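PDB 3BDV: Alpha/beta hydrolase from Pectobacterium atrosepticum SCRI1043, which is probably a hydrolase of the alpha/beta-hydrolase fold, with calcium bound in the crystal, though its substrate is not established. Local coordinates for residues 119-124 with 148-153; 90-95 with 124-129. All blocks are in the same frame, centred on the assembly; numbering follows the deposited sequence.

Contact 1: 119-124 with 148-153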
loop_
_atom_site.group_PDB
_atom_site.type_symbol
_atom_site.label_atom_id
_atom_site.label_comp_id
_atom_site.label_asym_id
_atom_site.label_seq_id
_atom_site.Cartn_x
_atom_site.Cartn_y
_atom_site.Cartn_z
ATOM N N ILE A 119 6.314 -0.475 -15.259
ATOM C CA ILE A 119 5.594 0.467 -14.453
ATOM C C ILE A 119 5.537 1.769 -15.239
ATOM O O ILE A 119 6.597 2.313 -15.599
ATOM C CB ILE A 119 6.339 0.687 -13.113
ATOM C CG1 ILE A 119 6.421 -0.640 -12.328
ATOM C CG2 ILE A 119 5.704 1.855 -12.318
ATOM C CD1 ILE A 119 5.066 -1.290 -11.997
ATOM N N GLN A 120 4.327 2.263 -15.528
ATOM C CA GLN A 120 4.165 3.451 -16.361
ATOM C C GLN A 120 4.150 4.721 -15.514
ATOM O O GLN A 120 3.653 4.725 -14.379
ATOM C CB GLN A 120 2.867 3.374 -17.150
ATOM C CG GLN A 120 2.696 2.083 -17.944
ATOM C CD GLN A 120 1.306 1.970 -18.543
ATOM O OE1 GLN A 120 0.743 2.966 -19.018
ATOM N NE2 GLN A 120 0.746 0.759 -18.529
ATOM N N ALA A 121 4.723 5.789 -16.080
ATOM C CA ALA A 121 4.705 7.118 -15.512
ATOM C C ALA A 121 3.471 7.824 -16.068
ATOM O O ALA A 121 3.541 8.717 -16.900
ATOM C CB ALA A 121 5.943 7.840 -15.850
ATOM N N SER A 122 2.329 7.364 -15.591
ATOM C CA SER A 122 1.041 7.873 -16.028
ATOM C C SER A 122 0.009 7.700 -14.914
ATOM O O SER A 122 0.173 6.858 -14.007
ATOM C CB SER A 122 0.612 7.208 -17.344
ATOM O OG SER A 122 0.670 5.807 -17.271
ATOM N N PRO A 123 -1.047 8.513 -14.958
ATOM C CA PRO A 123 -2.014 8.518 -13.886
ATOM C C PRO A 123 -2.663 7.206 -13.602
ATOM O O PRO A 123 -3.055 6.472 -14.527
ATOM C CB PRO A 123 -3.053 9.528 -14.352
ATOM C CG PRO A 123 -2.349 10.383 -15.270
ATOM C CD PRO A 123 -1.409 9.486 -15.993
ATOM N N LEU A 124 -2.824 6.928 -12.323
ATOM C CA LEU A 124 -3.544 5.760 -11.893
ATOM C C LEU A 124 -5.047 6.120 -12.009
ATOM O O LEU A 124 -5.473 7.246 -11.733
ATOM C CB LEU A 124 -3.199 5.364 -10.468
ATOM C CG LEU A 124 -1.732 4.912 -10.301
ATOM C CD1 LEU A 124 -1.430 4.533 -8.874
ATOM C CD2 LEU A 124 -1.446 3.755 -11.230
ATOM N N ALA A 148 4.964 10.165 -7.876
ATOM C CA ALA A 148 3.680 10.604 -7.307
ATOM C C ALA A 148 2.993 11.544 -8.313
ATOM O O ALA A 148 1.819 11.365 -8.604
ATOM C CB ALA A 148 3.883 11.264 -5.926
ATOM N N GLN A 149 3.736 12.502 -8.865
ATOM C CA GLN A 149 3.178 13.465 -9.787
ATOM C C GLN A 149 2.716 12.745 -11.038
ATOM O O GLN A 149 1.582 12.947 -11.517
ATOM C CB GLN A 149 4.197 14.544 -10.138
ATOM C CG GLN A 149 3.689 15.657 -11.043
ATOM C CD GLN A 149 4.770 16.738 -11.300
ATOM O OE1 GLN A 149 5.940 16.416 -11.538
ATOM N NE2 GLN A 149 4.377 18.011 -11.241
ATOM N N ALA A 150 3.539 11.848 -11.553
ATOM C CA ALA A 150 3.144 11.091 -12.750
ATOM C C ALA A 150 1.876 10.267 -12.514
ATOM O O ALA A 150 1.043 10.172 -13.406
ATOM C CB ALA A 150 4.247 10.193 -13.154
ATOM N N TRP A 151 1.788 9.628 -11.338
ATOM C CA TRP A 151 0.680 8.738 -10.997
ATOM C C TRP A 151 -0.577 9.502 -10.554
ATOM O O TRP A 151 -1.631 8.894 -10.341
ATOM C CB TRP A 151 1.081 7.781 -9.884
ATOM C CG TRP A 151 2.125 6.746 -10.221
ATOM C CD1 TRP A 151 2.385 6.207 -11.427
ATOM C CD2 TRP A 151 3.009 6.111 -9.300
ATOM N NE1 TRP A 151 3.383 5.294 -11.342
ATOM C CE2 TRP A 151 3.800 5.220 -10.038
ATOM C CE3 TRP A 151 3.271 6.268 -7.922
ATOM C CZ2 TRP A 151 4.763 4.431 -9.461
ATOM C CZ3 TRP A 151 4.261 5.471 -7.347
ATOM C CH2 TRP A 151 4.991 4.577 -8.126
ATOM N N ASP A 152 -0.456 10.825 -10.447
ATOM C CA ASP A 152 -1.507 11.680 -9.882
ATOM C C ASP A 152 -1.889 11.226 -8.465
ATOM O O ASP A 152 -3.066 11.112 -8.114
ATOM C CB ASP A 152 -2.743 11.681 -10.795
ATOM C CG ASP A 152 -3.606 12.895 -10.605
ATOM O OD1 ASP A 152 -3.230 13.847 -9.873
ATOM O OD2 ASP A 152 -4.679 12.891 -11.233
ATOM N N SER A 153 -0.873 10.995 -7.646
ATOM C CA SER A 153 -1.039 10.599 -6.276
ATOM C C SER A 153 -0.700 11.755 -5.360
ATOM O O SER A 153 0.188 12.540 -5.652
ATOM C CB SER A 153 -0.066 9.443 -6.007
ATOM O OG SER A 153 -0.012 9.088 -4.639
#
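Trp-151, in the last turn of helix 141-151, packs its indole tightly along 119-124, part of the loop between strands 99-105 and 128-132, which here covers the helix's C-terminal end. Trp-151 NE1 donates to Gln-120 O at 3.1 Å, and the acceptor sits almost in the ring plane, although the bond is bent at the hydrogen (139°). Ser-122 O lies in plane at the same edge, 3.5 Å from Trp-151 CD1. Ile-119 CG2 meets the edge at Trp-151 CZ2 at 4.0 Å, the two side chains crossing obliquely. Leu-124 runs beside Trp-151, its CG against the tryptophan CB. Leu-124 N donates nearly straight (176°) to Trp-151 O at 3.0 Å, yet from above the carbonyl plane. The outer side is looser: Ala-121 CB, at an inverse gamma turn, touches Ala-150 CB at 4.0 Å, and Pro-123 CB meets Asp-152 CB at 4.2 Å, both loop residues being exposed. Asp-152, at positive phi, closes the helix in a Schellman motif; it is a calcium ligand in a crystal structure of this protein, with no ion bound to it here. Pro-123 N has no hydrogen to offer Ala-150 O; Trp-151 O takes the Leu-124 amide, so a loop N-H serves the helix end.

Contact 2: 90-95 with 124-129; sequences HVVQQG and LSVPTL
Val-92 O is gripped twice: Gly-95 N donates to it at 3.0 Å, and water 1 donates a hydrogen bond to it at 2.7 Å. The first bond belongs to the Schellman motif that ends the helix, with Gly-95 at positive phi, a backbone shape in which a CB would jam against the preceding carbonyl O. The same water reaches weakly across to Ser-125 OG, and no direct hydrogen bond joins the two segments. Van der Waals contact does the rest. Val-92 points its CB toward 124-129, and Val-92 CG1, anti to the backbone N (chi1 171°), meets Ser-125 OG at 3.6 Å, Val-126 CG2 at 4.0 Å and, more loosely, Leu-124 CB. In this alpha/beta-hydrolase fold, helix 83-93 follows the probable nucleophile elbow that ends strand 76-81; here its C-terminal turn lies against the loop that feeds strand 128-132 of the parallel sheet. Val-102 of strand 99-105 also touches Val-92. Gln-93 crosses Leu-124 obliquely, and Gln-93 CG presses on Leu-124 CD2 at 3.3 Å, a tight fit. Beyond CG its chain is extended, which carries NE2 past the leucine methyl to a hydrogen bond with Gln-120 O. On the strand side, Thr-128 OG1 donates to Val-126 O at 2.9 Å, tying the entry to strand 128-132 across Pro-127.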
loop_
_atom_site.group_PDB
_atom_site.type_symbol
_atom_site.label_atom_id
_atom_site.label_comp_id
_atom_site.label_asym_id
_atom_site.label_seq_id
_atom_site.Cartn_x
_atom_site.Cartn_y
_atom_site.Cartn_z
ATOM N N HIS A 90 0.898 -1.563 -10.790
ATOM C CA HIS A 90 0.836 -2.219 -12.056
ATOM C C HIS A 90 -0.568 -2.815 -12.277
ATOM O O HIS A 90 -1.155 -2.710 -13.345
ATOM C CB HIS A 90 1.925 -3.289 -12.121
ATOM C CG HIS A 90 1.912 -4.102 -13.380
ATOM N ND1 HIS A 90 2.595 -3.730 -14.524
ATOM C CD2 HIS A 90 1.321 -5.289 -13.670
ATOM C CE1 HIS A 90 2.431 -4.652 -15.445
ATOM N NE2 HIS A 90 1.658 -5.603 -14.959
ATOM N N VAL A 91 -1.130 -3.417 -11.247
ATOM C CA VAL A 91 -2.459 -4.034 -11.391
ATOM C C VAL A 91 -3.520 -2.998 -11.751
ATOM O O VAL A 91 -4.326 -3.232 -12.633
ATOM C CB VAL A 91 -2.863 -4.800 -10.130
ATOM C CG1 VAL A 91 -4.363 -5.045 -10.087
ATOM C CG2 VAL A 91 -2.099 -6.085 -10.079
ATOM N N VAL A 92 -3.490 -1.846 -11.108
ATOM C CA VAL A 92 -4.403 -0.737 -11.433
ATOM C C VAL A 92 -4.168 -0.254 -12.869
ATOM O O VAL A 92 -5.132 -0.094 -13.655
ATOM C CB VAL A 92 -4.248 0.439 -10.426
ATOM C CG1 VAL A 92 -5.055 1.655 -10.921
ATOM C CG2 VAL A 92 -4.730 0.010 -9.039
ATOM N N GLN A 93 -2.903 -0.120 -13.246
ATOM C CA GLN A 93 -2.544 0.342 -14.588
ATOM C C GLN A 93 -2.960 -0.619 -15.695
ATOM O O GLN A 93 -3.224 -0.200 -16.816
ATOM C CB GLN A 93 -1.044 0.667 -14.691
ATOM C CG GLN A 93 -0.652 1.942 -13.911
ATOM C CD GLN A 93 0.789 2.341 -14.078
ATOM O OE1 GLN A 93 1.670 1.480 -14.283
ATOM N NE2 GLN A 93 1.061 3.663 -13.945
ATOM N N GLN A 94 -3.036 -1.904 -15.384
ATOM C CA GLN A 94 -3.429 -2.893 -16.374
ATOM C C GLN A 94 -4.930 -3.033 -16.428
ATOM O O GLN A 94 -5.439 -3.800 -17.245
ATOM C CB GLN A 94 -2.744 -4.228 -16.075
ATOM C CG GLN A 94 -1.233 -4.147 -16.098
ATOM C CD GLN A 94 -0.707 -3.549 -17.374
ATOM O OE1 GLN A 94 0.132 -2.635 -17.376
ATOM N NE2 GLN A 94 -1.204 -4.047 -18.473
ATOM N N GLY A 95 -5.657 -2.280 -15.596
ATOM C CA GLY A 95 -7.133 -2.143 -15.741
ATOM C C GLY A 95 -8.025 -3.008 -14.862
ATOM O O GLY A 95 -9.232 -3.126 -15.116
ATOM N N LEU A 124 -2.824 6.928 -12.323
ATOM C CA LEU A 124 -3.544 5.760 -11.893
ATOM C C LEU A 124 -5.047 6.120 -12.009
ATOM O O LEU A 124 -5.473 7.246 -11.733
ATOM C CB LEU A 124 -3.199 5.364 -10.468
ATOM C CG LEU A 124 -1.732 4.912 -10.301
ATOM C CD1 LEU A 124 -1.430 4.533 -8.874
ATOM C CD2 LEU A 124 -1.446 3.755 -11.230
ATOM N N SER A 125 -5.838 5.163 -12.425
ATOM C CA SER A 125 -7.237 5.462 -12.683
ATOM C C SER A 125 -8.027 5.619 -11.375
ATOM O O SER A 125 -9.218 5.901 -11.416
ATOM C CB SER A 125 -7.833 4.337 -13.525
ATOM O OG SER A 125 -7.758 3.098 -12.824
ATOM N N VAL A 126 -7.386 5.419 -10.222
ATOM C CA VAL A 126 -8.102 5.489 -8.940
ATOM C C VAL A 126 -7.371 6.399 -8.004
ATOM O O VAL A 126 -6.159 6.604 -8.159
ATOM C CB VAL A 126 -8.179 4.125 -8.268
ATOM C CG1 VAL A 126 -8.908 3.151 -9.180
ATOM C CG2 VAL A 126 -6.757 3.621 -7.925
ATOM N N PRO A 127 -8.073 6.914 -6.990
ATOM C CA PRO A 127 -7.402 7.704 -5.968
ATOM C C PRO A 127 -6.233 6.979 -5.306
ATOM O O PRO A 127 -6.358 5.807 -4.901
ATOM C CB PRO A 127 -8.538 8.014 -4.958
ATOM C CG PRO A 127 -9.777 7.967 -5.815
ATOM C CD PRO A 127 -9.538 6.868 -6.780
ATOM N N THR A 128 -5.119 7.706 -5.195
ATOM C CA THR A 128 -3.845 7.181 -4.717
ATOM C C THR A 128 -3.172 8.110 -3.678
ATOM O O THR A 128 -3.125 9.330 -3.828
ATOM C CB THR A 128 -2.920 6.951 -5.937
ATOM O OG1 THR A 128 -3.596 6.096 -6.897
ATOM C CG2 THR A 128 -1.591 6.342 -5.592
ATOM N N LEU A 129 -2.626 7.491 -2.653
ATOM C CA LEU A 129 -1.833 8.146 -1.646
ATOM C C LEU A 129 -0.446 7.461 -1.604
ATOM O O LEU A 129 -0.380 6.238 -1.489
ATOM C CB LEU A 129 -2.532 7.967 -0.320
ATOM C CG LEU A 129 -2.265 8.802 0.881
ATOM C CD1 LEU A 129 -2.629 10.252 0.582
ATOM C CD2 LEU A 129 -3.144 8.156 2.003
HETATM O O HOH W 1 -7.697 -0.264 -12.846
#

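Contacts 1 and 2 have centres 8 Å apart. Sharing Leu-124, 119-124 and 124-129 run on as one strip past two helix ends. Two bonds join the contacts: Gln-93 NE2 donates to Gln-120 O at 2.8 Å, so that Gln-120 O accepts both this bond and the one from the indole N-H of Trp-151, and Ser-153 OG bonds weakly to Thr-128 O at 3.2 Å. Asp-152, the calcium ligand of contact 1, has its side chain about 6 Å from that of the shared Leu-124. A calcium ion that is bound in this crystal lies about 13 Å from the side chain of Ile-119.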